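Ankyrin-repeat protein B (PDB 5K34) is a Legionella pneumophila F-box effector that hijacks the host ubiquitin-proteasome system, its ankyrin domain, the part described here, probably binding protein partners. Local coordinates at residues Ser81-Leu86 and Gly109-Lys114; Lys88-Pro93 and Gln102-Ile107. All coordinates share one frame; numbering follows the deposited sequence. Where two conformers were deposited one is given.

Interaction 1: Ser81-Leu86 and Gly109-Lys114; sequences SPISLL and GMQEEK
The helical hairpin formed by the last two helices of the ankyrin domain, 82-91 and 97-112, brings Pro82, Ile83 and Leu86 against Met110 and Gln111. Met110 carries most of the contact. Its CG stands anti to the carbonyl carbon (chi1 -69°), and the chain beyond is extended; CB meets Ile83, and SD and CE lie farther out, near Leu86. Close to the backbone, CB of Met110 lies 3.8 Å from CG1 of Ile83, the two side chains sliding past each other in opposite directions. Farther out, Met110 SD touches both CB of Pro82, at 4.0 Å, and CD1 of Leu86, at 3.9 Å; the Leu86 side chain crosses that of Met110 at about a right angle and also reaches its CE. Helix 82-91 opens with a capping box: Ser84 N donates to Ser81 OG at 3.0 Å, and Ser81 N donates back to Ser84 OG at 2.9 Å. This reciprocal pair satisfies amides at the helix start, directly beside the apolar positions that receive Met110. At the more exposed border Ile83 CD1 touches Gln111 CG at 3.8 Å, a contact made by the aliphatic part of the glutamine. Pro72 and Trp65 add to the surroundings of Met110, while Glu113, just past the helix end, forms a salt bridge with Arg66 and a hydrogen bond to Trp65.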
ATOM      1  N   SER A  81      -0.444 -10.107  -0.307  1.00  7.44           N
ATOM      2  CA  SER A  81      -0.743  -9.194   0.807  1.00  7.45           C
ATOM      3  C   SER A  81       0.383  -8.142   0.862  1.00  7.12           C
ATOM      4  O   SER A  81       1.438  -8.308   0.260  1.00  7.31           O
ATOM      5  CB  SER A  81      -0.805  -9.967   2.127  1.00  8.32           C
ATOM      6  OG  SER A  81       0.474 -10.527   2.366  1.00  8.43           O
ATOM      7  N   PRO A  82       0.185  -7.078   1.662  1.00  7.14           N
ATOM      8  CA  PRO A  82       1.294  -6.142   1.836  1.00  6.96           C
ATOM      9  C   PRO A  82       2.579  -6.830   2.283  1.00  6.58           C
ATOM     10  O   PRO A  82       3.633  -6.590   1.704  1.00  7.15           O
ATOM     11  CB  PRO A  82       0.721  -5.150   2.888  1.00  7.22           C
ATOM     12  CG  PRO A  82      -0.748  -5.117   2.547  1.00  7.41           C
ATOM     13  CD  PRO A  82      -1.094  -6.546   2.217  1.00  7.67           C
ATOM     14  N   ILE A  83       2.477  -7.695   3.295  1.00  6.89           N
ATOM     15  CA  ILE A  83       3.677  -8.407   3.747  1.00  7.04           C
ATOM     16  C   ILE A  83       4.244  -9.324   2.682  1.00  7.25           C
ATOM     17  O   ILE A  83       5.460  -9.342   2.477  1.00  7.63           O
ATOM     18  CB  ILE A  83       3.421  -9.189   5.058  1.00  7.96           C
ATOM     19  CG1 ILE A  83       3.283  -8.202   6.214  1.00  8.20           C
ATOM     20  CG2 ILE A  83       4.596 -10.138   5.344  1.00  8.96           C
ATOM     21  CD1 ILE A  83       2.605  -8.839   7.418  1.00  8.77           C
ATOM     22  N   SER A  84       3.395 -10.146   2.035  1.00  7.43           N
ATOM     23  CA  SER A  84       3.975 -11.109   1.094  1.00  7.95           C
ATOM     24  C   SER A  84       4.557 -10.420  -0.127  1.00  7.93           C
ATOM     25  O   SER A  84       5.564 -10.859  -0.671  1.00  8.65           O
ATOM     26  CB  SER A  84       2.962 -12.208   0.724  1.00  8.58           C
ATOM     27  OG  SER A  84       1.986 -11.745  -0.210  1.00  8.78           O
ATOM     28  N   LEU A  85       3.976  -9.291  -0.550  1.00  7.66           N
ATOM     29  CA  LEU A  85       4.515  -8.548  -1.686  1.00  7.63           C
ATOM     30  C   LEU A  85       5.879  -7.945  -1.319  1.00  7.28           C
ATOM     31  O   LEU A  85       6.821  -7.996  -2.120  1.00  7.90           O
ATOM     32  CB  LEU A  85       3.517  -7.466  -2.111  1.00  8.77           C
ATOM     33  CG  LEU A  85       3.863  -6.743  -3.412  1.00 11.24           C
ATOM     34  CD1 LEU A  85       3.874  -7.742  -4.593  1.00 14.98           C
ATOM     35  CD2 LEU A  85       2.882  -5.614  -3.648  1.00 11.89           C
ATOM     36  N   LEU A  86       5.986  -7.388  -0.116  1.00  7.33           N
ATOM     37  CA  LEU A  86       7.288  -6.891   0.390  1.00  7.49           C
ATOM     38  C   LEU A  86       8.309  -8.020   0.421  1.00  7.88           C
ATOM     39  O   LEU A  86       9.464  -7.829   0.031  1.00  7.87           O
ATOM     40  CB  LEU A  86       7.111  -6.249   1.765  1.00  7.30           C
ATOM     41  CG  LEU A  86       6.473  -4.860   1.751  1.00  7.59           C
ATOM     42  CD1 LEU A  86       5.943  -4.559   3.161  1.00  8.30           C
ATOM     43  CD2 LEU A  86       7.473  -3.806   1.290  1.00  7.83           C
ATOM     44  N   GLY A 109       7.754  -3.835  10.877  1.00  8.21           N
ATOM     45  CA  GLY A 109       6.707  -3.089  11.488  1.00  7.84           C
ATOM     46  C   GLY A 109       5.356  -3.784  11.336  1.00  8.11           C
ATOM     47  O   GLY A 109       4.580  -3.886  12.301  1.00  9.31           O
ATOM     48  N   MET A 110       5.040  -4.277  10.148  1.00  7.37           N
ATOM     49  CA  MET A 110       3.770  -4.921   9.932  1.00  7.47           C
ATOM     50  C   MET A 110       3.632  -6.224  10.718  1.00  7.16           C
ATOM     51  O   MET A 110       2.538  -6.467  11.247  1.00  8.02           O
ATOM     52  CB  MET A 110       3.562  -5.203   8.456  1.00  9.00           C
ATOM     53  CG  MET A 110       3.348  -3.905   7.642  1.00  9.77           C
ATOM     54  SD  MET A 110       3.157  -4.258   5.879  1.00 10.80           S
ATOM     55  CE  MET A 110       3.124  -2.599   5.234  1.00 11.68           C
ATOM     56  N   GLN A 111       4.683  -7.030  10.800  1.00  7.16           N
ATOM     57  CA  GLN A 111       4.573  -8.305  11.503  1.00  6.94           C
ATOM     58  C   GLN A 111       4.598  -8.133  13.013  1.00  7.00           C
ATOM     59  O   GLN A 111       3.979  -8.912  13.745  1.00  7.65           O
ATOM     60  CB  GLN A 111       5.688  -9.231  11.077  1.00  6.90           C
ATOM     61  CG  GLN A 111       5.574  -9.704   9.642  1.00  6.98           C
ATOM     62  CD  GLN A 111       6.510 -10.848   9.346  1.00  7.65           C
ATOM     63  OE1 GLN A 111       7.678 -10.790   9.674  1.00  8.31           O
ATOM     64  NE2 GLN A 111       5.991 -11.923   8.745  1.00  8.24           N
ATOM     65  N   GLU A 112       5.341  -7.147  13.501  1.00  6.78           N
ATOM     66  CA  GLU A 112       5.724  -7.105  14.938  1.00  7.29           C
ATOM     67  C   GLU A 112       5.061  -6.021  15.737  1.00  7.80           C
ATOM     68  O   GLU A 112       4.944  -6.162  16.969  1.00  8.70           O
ATOM     69  CB  GLU A 112       7.249  -7.070  15.103  1.00  8.06           C
ATOM     70  CG  GLU A 112       7.885  -8.244  14.369  1.00  8.67           C
ATOM     71  CD  GLU A 112       9.388  -8.377  14.523  1.00  8.81           C
ATOM     72  OE1 GLU A 112       9.950  -7.994  15.577  1.00  9.57           O
ATOM     73  OE2 GLU A 112      10.003  -8.971  13.611  1.00 10.45           O
ATOM     74  N   GLU A 113       4.650  -4.906  15.135  1.00  8.24           N
ATOM     75  CA  GLU A 113       4.018  -3.811  15.903  1.00  9.16           C
ATOM     76  C   GLU A 113       2.695  -4.234  16.543  1.00  8.96           C
ATOM     77  O   GLU A 113       1.973  -5.132  16.108  1.00  9.31           O
ATOM     78  CB  GLU A 113       3.783  -2.585  15.014  1.00 10.13           C
ATOM     79  CG  GLU A 113       5.075  -1.821  14.765  1.00 10.61           C
ATOM     80  CD  GLU A 113       4.938  -0.742  13.677  1.00 11.92           C
ATOM     81  OE1 GLU A 113       3.836  -0.434  13.162  1.00 13.13           O
ATOM     82  OE2 GLU A 113       6.032  -0.188  13.357  1.00 14.11           O
ATOM     83  N   LYS A 114       2.395  -3.484  17.619  1.00  9.87           N
ATOM     84  CA  LYS A 114       1.189  -3.662  18.390  1.00 10.89           C
ATOM     85  C   LYS A 114      -0.064  -3.365  17.540  1.00 10.37           C
ATOM     86  O   LYS A 114      -0.060  -2.430  16.713  1.00 11.85           O
ATOM     87  CB  LYS A 114       1.287  -2.704  19.614  1.00 13.64           C
ATOM     88  CG  LYS A 114       0.065  -2.587  20.472  1.00 14.73           C
ATOM     89  CD  LYS A 114       0.261  -1.522  21.546  1.00 14.43           C
ATOM     90  CE  LYS A 114      -0.990  -1.488  22.375  1.00 16.81           C
ATOM     91  NZ  LYS A 114      -0.897  -0.685  23.615  1.00 19.34           N
TER

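Interaction 2: Lys88-Pro93 and Gln102-Ile107; sequences KQLANP and QIRALI
Gln89 meets Ile103 first, its side chain crossing that of the isoleucine at about a right angle. Gln89 CB lies 3.7 Å from Ile103 CD1, and the same methyl also packs against the carbonyl end, OE1, at 3.7 Å. That amide is buried yet satisfied at both ends: OE1 is hydrogen-bonded to the hydroxyl of Tyr58, and NE2 to the backbone oxygen of Ile53, two bonds that fix its rotation and tie helix 82-91 to helices 48-54 and 58-67. Leu90 follows and spreads over three residues of the partner. Its CB rests 3.9 Å from Ile103 CG2. Here helices 82-91 and 97-112 form a helical hairpin, the arrangement that recurs through ankyrin repeats, and Leu90 lies toward its turn, where the packing passes from buried side chains to the exposed Arg104. Leu90 CG is anti to the backbone N (chi1 -171°) and chi2 of 63° sets CD1, which lies over the centre of the Arg104 guanidinium, 3.5 Å above its plane; the same methyl touches the aliphatic CG of Arg104 at 3.5 Å. The arginine, extended from CG to NE, lies across the leucine at about a right angle and touches it with both its hydrocarbon and its flat head. The other methyl, Leu90 CD2, reaches Ile107 CD1 at 4.1 Å, one helical turn beyond Ile103. Phe95, in the connecting loop, packs on both Gln89 and Ile103.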
ATOM      1  N   LYS A  88       8.377 -10.708  -1.390  1.00  9.42           N
ATOM      2  CA  LYS A  88       8.815 -10.984  -2.764  0.50 10.07           C
ATOM      3  C   LYS A  88       9.901 -10.012  -3.312  1.00 10.29           C
ATOM      4  O   LYS A  88      10.874 -10.377  -3.980  1.00 11.53           O
ATOM      5  CB  LYS A  88       7.630 -10.984  -3.700  0.50 12.16           C
ATOM      6  CG  LYS A  88       6.768 -12.223  -3.618  0.50 17.47           C
ATOM      7  CD  LYS A  88       5.704 -12.261  -4.721  0.50 24.10           C
ATOM      8  CE  LYS A  88       6.360 -12.220  -6.089  0.50 28.17           C
ATOM      9  NZ  LYS A  88       5.462 -12.885  -7.097  0.50 33.22           N
ATOM     10  N   GLN A  89       9.712  -8.722  -2.989  1.00  9.57           N
ATOM     11  CA  GLN A  89      10.658  -7.683  -3.331  1.00  9.19           C
ATOM     12  C   GLN A  89      12.005  -7.946  -2.631  1.00  9.51           C
ATOM     13  O   GLN A  89      13.056  -7.839  -3.259  1.00 10.52           O
ATOM     14  CB  GLN A  89      10.126  -6.299  -2.930  1.00  9.03           C
ATOM     15  CG  GLN A  89       8.947  -5.847  -3.775  1.00  9.05           C
ATOM     16  CD  GLN A  89       8.581  -4.401  -3.466  1.00  9.26           C
ATOM     17  OE1 GLN A  89       8.817  -3.909  -2.353  1.00  9.36           O
ATOM     18  NE2 GLN A  89       7.993  -3.723  -4.433  1.00  9.86           N
ATOM     19  N   LEU A  90      11.952  -8.270  -1.355  1.00  9.58           N
ATOM     20  CA  LEU A  90      13.179  -8.510  -0.580  1.00 10.75           C
ATOM     21  C   LEU A  90      13.963  -9.667  -1.165  1.00 12.44           C
ATOM     22  O   LEU A  90      15.214  -9.619  -1.119  1.00 14.09           O
ATOM     23  CB  LEU A  90      12.812  -8.828   0.855  1.00 11.66           C
ATOM     24  CG  LEU A  90      13.956  -8.909   1.870  1.00 13.66           C
ATOM     25  CD1 LEU A  90      14.664  -7.560   2.000  1.00 15.81           C
ATOM     26  CD2 LEU A  90      13.411  -9.357   3.230  1.00 14.72           C
ATOM     27  N   ALA A  91      13.294 -10.667  -1.732  1.00 11.57           N
ATOM     28  CA  ALA A  91      13.993 -11.827  -2.324  1.00 13.04           C
ATOM     29  C   ALA A  91      14.403 -11.566  -3.744  1.00 13.99           C
ATOM     30  O   ALA A  91      15.124 -12.422  -4.325  1.00 15.96           O
ATOM     31  CB  ALA A  91      13.072 -13.028  -2.248  1.00 14.30           C
ATOM     32  N   ASN A  92      13.984 -10.476  -4.368  1.00 14.05           N
ATOM     33  CA  ASN A  92      14.243 -10.195  -5.778  1.00 14.49           C
ATOM     34  C   ASN A  92      15.628  -9.536  -5.926  1.00 15.90           C
ATOM     35  O   ASN A  92      15.930  -8.487  -5.390  1.00 15.27           O
ATOM     36  CB  ASN A  92      13.147  -9.251  -6.293  1.00 15.83           C
ATOM     37  CG  ASN A  92      13.275  -8.920  -7.778  1.00 19.32           C
ATOM     38  OD1 ASN A  92      14.337  -8.917  -8.357  1.00 19.75           O
ATOM     39  ND2 ASN A  92      12.134  -8.530  -8.380  1.00 22.16           N
ATOM     40  N   PRO A  93      16.529 -10.168  -6.738  1.00 17.59           N
ATOM     41  CA  PRO A  93      17.923  -9.608  -6.885  1.00 19.03           C
ATOM     42  C   PRO A  93      18.053  -8.250  -7.541  1.00 18.91           C
ATOM     43  O   PRO A  93      19.120  -7.615  -7.463  1.00 21.76           O
ATOM     44  CB  PRO A  93      18.653 -10.651  -7.728  1.00 20.67           C
ATOM     45  CG  PRO A  93      17.664 -11.695  -8.091  1.00 22.48           C
ATOM     46  CD  PRO A  93      16.284 -11.366  -7.555  1.00 18.86           C
ATOM     47  N   GLN A 102      14.618  -0.569   3.540  1.00  8.78           N
ATOM     48  CA  GLN A 102      13.241  -0.014   3.710  0.50  9.12           C
ATOM     49  C   GLN A 102      12.164  -1.101   3.703  1.00  8.27           C
ATOM     50  O   GLN A 102      11.179  -1.053   4.492  1.00  8.33           O
ATOM     51  CB  GLN A 102      12.897   1.025   2.679  0.50 10.42           C
ATOM     52  CG  GLN A 102      11.504   1.551   2.957  0.50 13.45           C
ATOM     53  CD  GLN A 102      11.322   2.122   4.374  0.50 14.21           C
ATOM     54  OE1 GLN A 102      10.573   1.577   5.298  0.50 11.25           O
ATOM     55  NE2 GLN A 102      11.975   3.258   4.545  0.50 16.79           N
ATOM     56  N   ILE A 103      12.379  -2.115   2.844  1.00  8.26           N
ATOM     57  CA  ILE A 103      11.448  -3.224   2.750  1.00  8.37           C
ATOM     58  C   ILE A 103      11.453  -4.017   4.055  1.00  8.50           C
ATOM     59  O   ILE A 103      10.383  -4.318   4.624  1.00  8.50           O
ATOM     60  CB  ILE A 103      11.826  -4.116   1.542  1.00  8.53           C
ATOM     61  CG1 ILE A 103      11.521  -3.398   0.254  1.00  9.11           C
ATOM     62  CG2 ILE A 103      11.087  -5.447   1.616  1.00  9.20           C
ATOM     63  CD1 ILE A 103      12.281  -3.979  -0.965  1.00 10.09           C
ATOM     64  N   ARG A 104      12.641  -4.313   4.543  1.00  9.18           N
ATOM     65  CA  ARG A 104      12.770  -5.035   5.765  1.00  9.66           C
ATOM     66  C   ARG A 104      12.121  -4.317   6.944  1.00  8.80           C
ATOM     67  O   ARG A 104      11.453  -4.927   7.802  1.00  9.49           O
ATOM     68  CB  ARG A 104      14.267  -5.298   6.015  1.00 13.36           C
ATOM     69  CG  ARG A 104      14.830  -6.552   5.373  1.00 21.13           C
ATOM     70  CD  ARG A 104      16.256  -6.983   5.869  1.00 29.35           C
ATOM     71  NE  ARG A 104      16.740  -8.174   5.112  1.00 36.33           N
ATOM     72  CZ  ARG A 104      17.518  -8.165   4.022  1.00 38.64           C
ATOM     73  NH1 ARG A 104      17.982  -7.027   3.534  1.00 45.19           N
ATOM     74  NH2 ARG A 104      17.858  -9.316   3.421  1.00 39.19           N
ATOM     75  N   ALA A 105      12.319  -3.005   7.019  1.00  8.47           N
ATOM     76  CA  ALA A 105      11.732  -2.212   8.103  1.00  8.41           C
ATOM     77  C   ALA A 105      10.191  -2.240   8.038  1.00  7.53           C
ATOM     78  O   ALA A 105       9.538  -2.313   9.098  1.00  8.28           O
ATOM     79  CB  ALA A 105      12.248  -0.787   8.032  1.00  9.50           C
ATOM     80  N   LEU A 106       9.629  -2.185   6.835  1.00  7.16           N
ATOM     81  CA  LEU A 106       8.167  -2.263   6.686  1.00  7.79           C
ATOM     82  C   LEU A 106       7.654  -3.669   7.049  1.00  7.12           C
ATOM     83  O   LEU A 106       6.620  -3.740   7.744  1.00  7.77           O
ATOM     84  CB  LEU A 106       7.751  -1.879   5.262  1.00  8.46           C
ATOM     85  CG  LEU A 106       7.713  -0.420   4.946  1.00  9.89           C
ATOM     86  CD1 LEU A 106       7.766  -0.130   3.465  1.00 11.42           C
ATOM     87  CD2 LEU A 106       6.456   0.228   5.547  1.00 12.74           C
ATOM     88  N   ILE A 107       8.328  -4.715   6.631  1.00  7.06           N
ATOM     89  CA  ILE A 107       7.932  -6.066   7.034  1.00  7.51           C
ATOM     90  C   ILE A 107       7.927  -6.193   8.535  1.00  7.67           C
ATOM     91  O   ILE A 107       6.977  -6.692   9.142  1.00  8.03           O
ATOM     92  CB  ILE A 107       8.827  -7.142   6.406  1.00  7.79           C
ATOM     93  CG1 ILE A 107       8.654  -7.163   4.877  1.00  8.75           C
ATOM     94  CG2 ILE A 107       8.513  -8.511   7.014  1.00  8.33           C
ATOM     95  CD1 ILE A 107       9.741  -7.908   4.161  1.00  8.80           C
TER

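Interactions 1 and 2 illustrate how one helical hairpin is held at successive levels: both join helix 82-91 to helix 97-112, their centres about 10 Å apart and on the same side of the chain's centre. Along the chain the order is 81-86, 88-93, 102-107, 109-114, so interaction 2 lies nearer the turn and interaction 1 nearer the open end. Leu86 bridges the two, its CB 3.6 Å from Ile107 CG1 and its CD1 3.9 Å from Leu106 CB, which makes the apolar seam continuous. Contacts to helices 48-54 and 58-67 join the hairpin to the rest of the ankyrin stack, of which it forms the C-terminal end.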